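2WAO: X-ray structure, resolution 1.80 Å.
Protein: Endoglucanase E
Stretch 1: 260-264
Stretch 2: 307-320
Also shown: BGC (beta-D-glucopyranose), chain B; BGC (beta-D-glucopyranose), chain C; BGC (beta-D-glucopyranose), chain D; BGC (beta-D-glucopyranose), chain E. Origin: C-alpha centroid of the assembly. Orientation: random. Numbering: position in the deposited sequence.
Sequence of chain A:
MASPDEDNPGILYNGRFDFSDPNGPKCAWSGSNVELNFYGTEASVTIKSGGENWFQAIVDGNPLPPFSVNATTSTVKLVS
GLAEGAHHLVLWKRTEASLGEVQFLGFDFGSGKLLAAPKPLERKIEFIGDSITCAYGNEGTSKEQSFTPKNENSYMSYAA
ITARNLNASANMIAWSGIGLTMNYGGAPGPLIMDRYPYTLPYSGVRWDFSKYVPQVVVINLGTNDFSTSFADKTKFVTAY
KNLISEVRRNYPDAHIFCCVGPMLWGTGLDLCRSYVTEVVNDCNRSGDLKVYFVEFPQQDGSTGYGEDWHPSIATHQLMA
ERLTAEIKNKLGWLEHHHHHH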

# COMPACT_ATOMS: atom_id res chain seq x y z
N VAL A 260 -2.76 -11.82 10.03
CA VAL A 260 -1.78 -12.86 9.73
C VAL A 260 -2.24 -13.61 8.47
O VAL A 260 -3.39 -13.97 8.36
CB VAL A 260 -1.65 -13.82 10.95
CG1 VAL A 260 -0.82 -15.00 10.60
CG2 VAL A 260 -0.99 -13.07 12.15
N GLY A 261 -1.33 -13.84 7.53
CA GLY A 261 -1.59 -14.70 6.36
C GLY A 261 -1.47 -13.82 5.13
O GLY A 261 -1.44 -12.60 5.25
N PRO A 262 -1.49 -14.43 3.93
CA PRO A 262 -1.69 -15.87 3.69
C PRO A 262 -0.40 -16.66 3.28
O PRO A 262 -0.53 -17.79 2.79
CB PRO A 262 -2.61 -15.81 2.47
CG PRO A 262 -1.95 -14.70 1.66
CD PRO A 262 -1.49 -13.67 2.66
N MET A 263 0.78 -16.09 3.44
CA MET A 263 2.03 -16.73 3.00
C MET A 263 2.72 -17.67 4.01
O MET A 263 3.43 -18.57 3.61
CB MET A 263 3.04 -15.70 2.49
CG MET A 263 2.55 -15.00 1.23
SD MET A 263 3.84 -13.90 0.63
CE MET A 263 5.10 -15.09 0.09
N LEU A 264 2.52 -17.45 5.31
CA LEU A 264 3.13 -18.31 6.32
C LEU A 264 2.51 -19.72 6.27
O LEU A 264 1.34 -19.90 5.87
CB LEU A 264 3.00 -17.70 7.72
CG LEU A 264 3.96 -16.52 7.90
CD1 LEU A 264 3.75 -15.97 9.31
CD2 LEU A 264 5.45 -17.00 7.72
C2 BGC B . 8.52 -17.00 1.18
C3 BGC B . 8.96 -15.84 0.29
C4 BGC B . 10.19 -16.21 -0.52
C5 BGC B . 9.95 -17.52 -1.30
C6 BGC B . 11.29 -17.96 -1.88
C1 BGC B . 8.34 -18.27 0.32
O2 BGC B . 7.30 -16.69 1.85
O3 BGC B . 9.23 -14.71 1.10
O4 BGC B . 10.51 -15.33 -1.47
O5 BGC B . 9.48 -18.58 -0.46
O6 BGC B . 10.99 -19.16 -2.51
C2 BGC C . 7.26 -22.78 0.29
C3 BGC C . 8.06 -21.59 0.79
C4 BGC C . 7.24 -20.29 0.73
C5 BGC C . 5.79 -20.45 1.22
C6 BGC C . 4.93 -19.24 0.88
C1 BGC C . 5.90 -22.75 1.00
O2 BGC C . 7.93 -23.94 0.66
O3 BGC C . 9.22 -21.49 -0.02
O4 BGC C . 8.10 -19.37 1.18
O5 BGC C . 5.21 -21.60 0.63
O6 BGC C . 3.52 -19.48 0.99
C2 BGC D . 12.28 -13.89 -2.31
C3 BGC D . 13.18 -12.72 -1.93
C4 BGC D . 12.33 -11.57 -1.38
C5 BGC D . 11.46 -12.10 -0.22
C6 BGC D . 10.61 -11.04 0.50
C1 BGC D . 11.40 -14.28 -1.13
O2 BGC D . 13.09 -14.97 -2.78
O3 BGC D . 13.92 -12.28 -3.07
O4 BGC D . 13.28 -10.76 -0.89
O5 BGC D . 10.65 -13.16 -0.70
O6 BGC D . 9.72 -10.46 -0.44
C2 BGC E . 1.93 -24.64 1.48
C3 BGC E . 2.99 -23.96 0.62
C4 BGC E . 4.38 -24.16 1.21
C5 BGC E . 4.62 -25.61 1.59
C6 BGC E . 5.97 -25.79 2.27
C1 BGC E . 2.34 -26.06 1.83
O1 BGC E . 1.38 -26.62 2.71
O2 BGC E . 0.70 -24.66 0.78
O3 BGC E . 2.71 -22.59 0.51
O4 BGC E . 5.12 -23.86 0.61
O5 BGC E . 3.60 -26.04 2.47
O6 BGC E . 5.97 -26.98 3.02
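Stretch 2, residues 307-320: EDWHPSIATHQLMA

Stretch 2 lies on stretch 1 as a loop followed by a helix, and the two run in broadly opposite senses: residues 307-312 run in turn and loop conformations, and a helix begins at Ile313 and continues beyond Ala320. Ser312 caps it, its OG accepting from Thr315 N at 3.1 Å. No hydrogen bond crosses between the stretches; the fit is one of apolar packing, and the CA atoms come nearest at Met263 and His310, 7.0 Å apart.

Gly261 offers only backbone, its O lying 4.2 Å from Met319 CE. With phi/psi of 117/171, a CB here would be jammed against the carbonyl O of Val260, so the backbone itself calls for glycine.

A cis peptide bond leads into Pro262, whose CA-to-CB bond points toward stretch 2 and whose ring spans the junction of loop and helix. Pro262 CG meets Pro311 CG at 3.8 Å and Thr315 CG2 at 4.0 Å, while Pro262 CD lies 3.8 Å from Met319 CE. Thr315 and Met319, one helical turn apart, thus present their side chains to the same proline.

Met263 has the larger share of the contact. Its side chain, in the m, t, p rotamer, reaches into the loop and lays CE over the face of the His310 ring, 3.7 Å from the centroid and 7° off the normal, a CH-pi contact. The sulfur sits obliquely to that ring, and Met263 SD also touches Pro311 CD at 3.8 Å; Met263 CE reaches Trp309 O at 3.6 Å. Within stretch 2, His310 ND1 donates to Glu307 O at 3.0 Å, which helps to fix the ring. Met263 and His310 also meet sugar: Met263 O accepts from O6 of the chain C glucose at 2.8 Å, and His310 NE2 hydrogen-bonds O6 of the chain D glucose at 3.2 Å.

Leu264 is out of reach.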

# COMPACT_ATOMS: atom_id res chain seq x y z
N GLU A 307 4.94 -14.19 -8.30
CA GLU A 307 6.38 -14.33 -8.25
C GLU A 307 6.82 -14.70 -6.86
O GLU A 307 6.24 -14.20 -5.88
CB GLU A 307 7.06 -13.02 -8.71
CG GLU A 307 6.84 -12.76 -10.20
CD GLU A 307 7.41 -11.41 -10.67
OE1 GLU A 307 7.67 -10.55 -9.80
OE2 GLU A 307 7.61 -11.21 -11.91
N ASP A 308 7.79 -15.61 -6.76
CA ASP A 308 8.33 -16.02 -5.47
C ASP A 308 7.27 -16.49 -4.45
O ASP A 308 7.45 -16.28 -3.25
CB ASP A 308 9.24 -14.91 -4.87
CG ASP A 308 10.56 -14.79 -5.64
OD1 ASP A 308 11.06 -15.84 -6.11
OD2 ASP A 308 11.07 -13.64 -5.78
N TRP A 309 6.20 -17.15 -4.95
CA TRP A 309 5.07 -17.62 -4.11
C TRP A 309 4.24 -16.51 -3.47
O TRP A 309 3.43 -16.80 -2.57
CB TRP A 309 5.57 -18.50 -2.96
CG TRP A 309 6.35 -19.73 -3.36
CD1 TRP A 309 7.61 -19.78 -3.86
CD2 TRP A 309 5.90 -21.09 -3.25
NE1 TRP A 309 7.98 -21.09 -4.09
CE2 TRP A 309 6.95 -21.91 -3.72
CE3 TRP A 309 4.71 -21.68 -2.83
CZ2 TRP A 309 6.84 -23.29 -3.77
CZ3 TRP A 309 4.60 -23.08 -2.87
CH2 TRP A 309 5.67 -23.86 -3.33
N HIS A 310 4.43 -15.25 -3.88
CA HIS A 310 3.58 -14.20 -3.30
C HIS A 310 2.14 -14.33 -3.84
O HIS A 310 1.88 -15.05 -4.86
CB HIS A 310 4.18 -12.82 -3.56
CG HIS A 310 5.44 -12.59 -2.78
ND1 HIS A 310 6.61 -13.25 -3.06
CD2 HIS A 310 5.68 -11.85 -1.67
CE1 HIS A 310 7.55 -12.88 -2.19
NE2 HIS A 310 7.02 -12.02 -1.35
N PRO A 311 1.16 -13.66 -3.16
CA PRO A 311 -0.23 -13.91 -3.58
C PRO A 311 -0.58 -13.48 -5.02
O PRO A 311 -0.15 -12.43 -5.48
CB PRO A 311 -1.07 -13.14 -2.54
CG PRO A 311 -0.15 -13.05 -1.31
CD PRO A 311 1.22 -12.83 -1.94
N SER A 312 -1.42 -14.30 -5.67
CA SER A 312 -2.00 -13.99 -6.98
C SER A 312 -3.09 -12.91 -6.80
O SER A 312 -3.51 -12.62 -5.64
CB SER A 312 -2.68 -15.26 -7.53
OG SER A 312 -3.76 -15.62 -6.67
N ILE A 313 -3.58 -12.34 -7.91
CA ILE A 313 -4.70 -11.41 -7.81
C ILE A 313 -5.92 -12.09 -7.20
O ILE A 313 -6.62 -11.49 -6.37
CB ILE A 313 -4.99 -10.73 -9.14
CG1 ILE A 313 -3.89 -9.68 -9.37
CG2 ILE A 313 -6.36 -10.00 -9.08
CD1 ILE A 313 -3.75 -9.30 -10.78
N ALA A 314 -6.19 -13.34 -7.60
CA ALA A 314 -7.29 -14.05 -6.96
C ALA A 314 -7.20 -14.13 -5.43
O ALA A 314 -8.21 -13.96 -4.73
CB ALA A 314 -7.45 -15.47 -7.60
N THR A 315 -6.00 -14.42 -4.93
CA THR A 315 -5.77 -14.50 -3.50
C THR A 315 -5.95 -13.08 -2.86
O THR A 315 -6.62 -12.96 -1.83
CB THR A 315 -4.38 -15.06 -3.20
OG1 THR A 315 -4.32 -16.46 -3.59
CG2 THR A 315 -4.08 -14.96 -1.67
N HIS A 316 -5.43 -12.03 -3.51
CA HIS A 316 -5.69 -10.65 -3.06
C HIS A 316 -7.17 -10.33 -2.99
O HIS A 316 -7.63 -9.71 -2.03
CB HIS A 316 -4.96 -9.62 -3.93
CG HIS A 316 -3.49 -9.48 -3.61
ND1 HIS A 316 -3.03 -8.68 -2.59
CD2 HIS A 316 -2.39 -10.00 -4.22
CE1 HIS A 316 -1.70 -8.68 -2.59
NE2 HIS A 316 -1.28 -9.51 -3.54
N GLN A 317 -7.94 -10.80 -3.99
CA GLN A 317 -9.36 -10.59 -3.99
C GLN A 317 -10.02 -11.28 -2.79
O GLN A 317 -10.81 -10.66 -2.14
CB GLN A 317 -9.99 -10.99 -5.33
CG GLN A 317 -9.54 -10.02 -6.43
CD GLN A 317 -9.97 -10.44 -7.81
OE1 GLN A 317 -9.76 -11.59 -8.20
NE2 GLN A 317 -10.56 -9.51 -8.56
N LEU A 318 -9.68 -12.53 -2.52
CA LEU A 318 -10.21 -13.23 -1.33
C LEU A 318 -9.90 -12.47 -0.02
O LEU A 318 -10.72 -12.39 0.89
CB LEU A 318 -9.63 -14.65 -1.22
CG LEU A 318 -10.10 -15.69 -2.26
CD1 LEU A 318 -9.53 -17.04 -1.90
CD2 LEU A 318 -11.66 -15.69 -2.35
N MET A 319 -8.67 -11.99 0.08
CA MET A 319 -8.25 -11.23 1.27
C MET A 319 -9.09 -9.97 1.39
O MET A 319 -9.57 -9.61 2.49
CB MET A 319 -6.77 -10.89 1.11
CG MET A 319 -5.84 -12.05 1.25
SD MET A 319 -4.09 -11.54 0.91
CE MET A 319 -3.73 -10.65 2.39
N ALA A 320 -9.26 -9.30 0.27
CA ALA A 320 -10.04 -8.04 0.26
C ALA A 320 -11.49 -8.32 0.71
O ALA A 320 -12.02 -7.56 1.49
CB ALA A 320 -10.01 -7.39 -1.11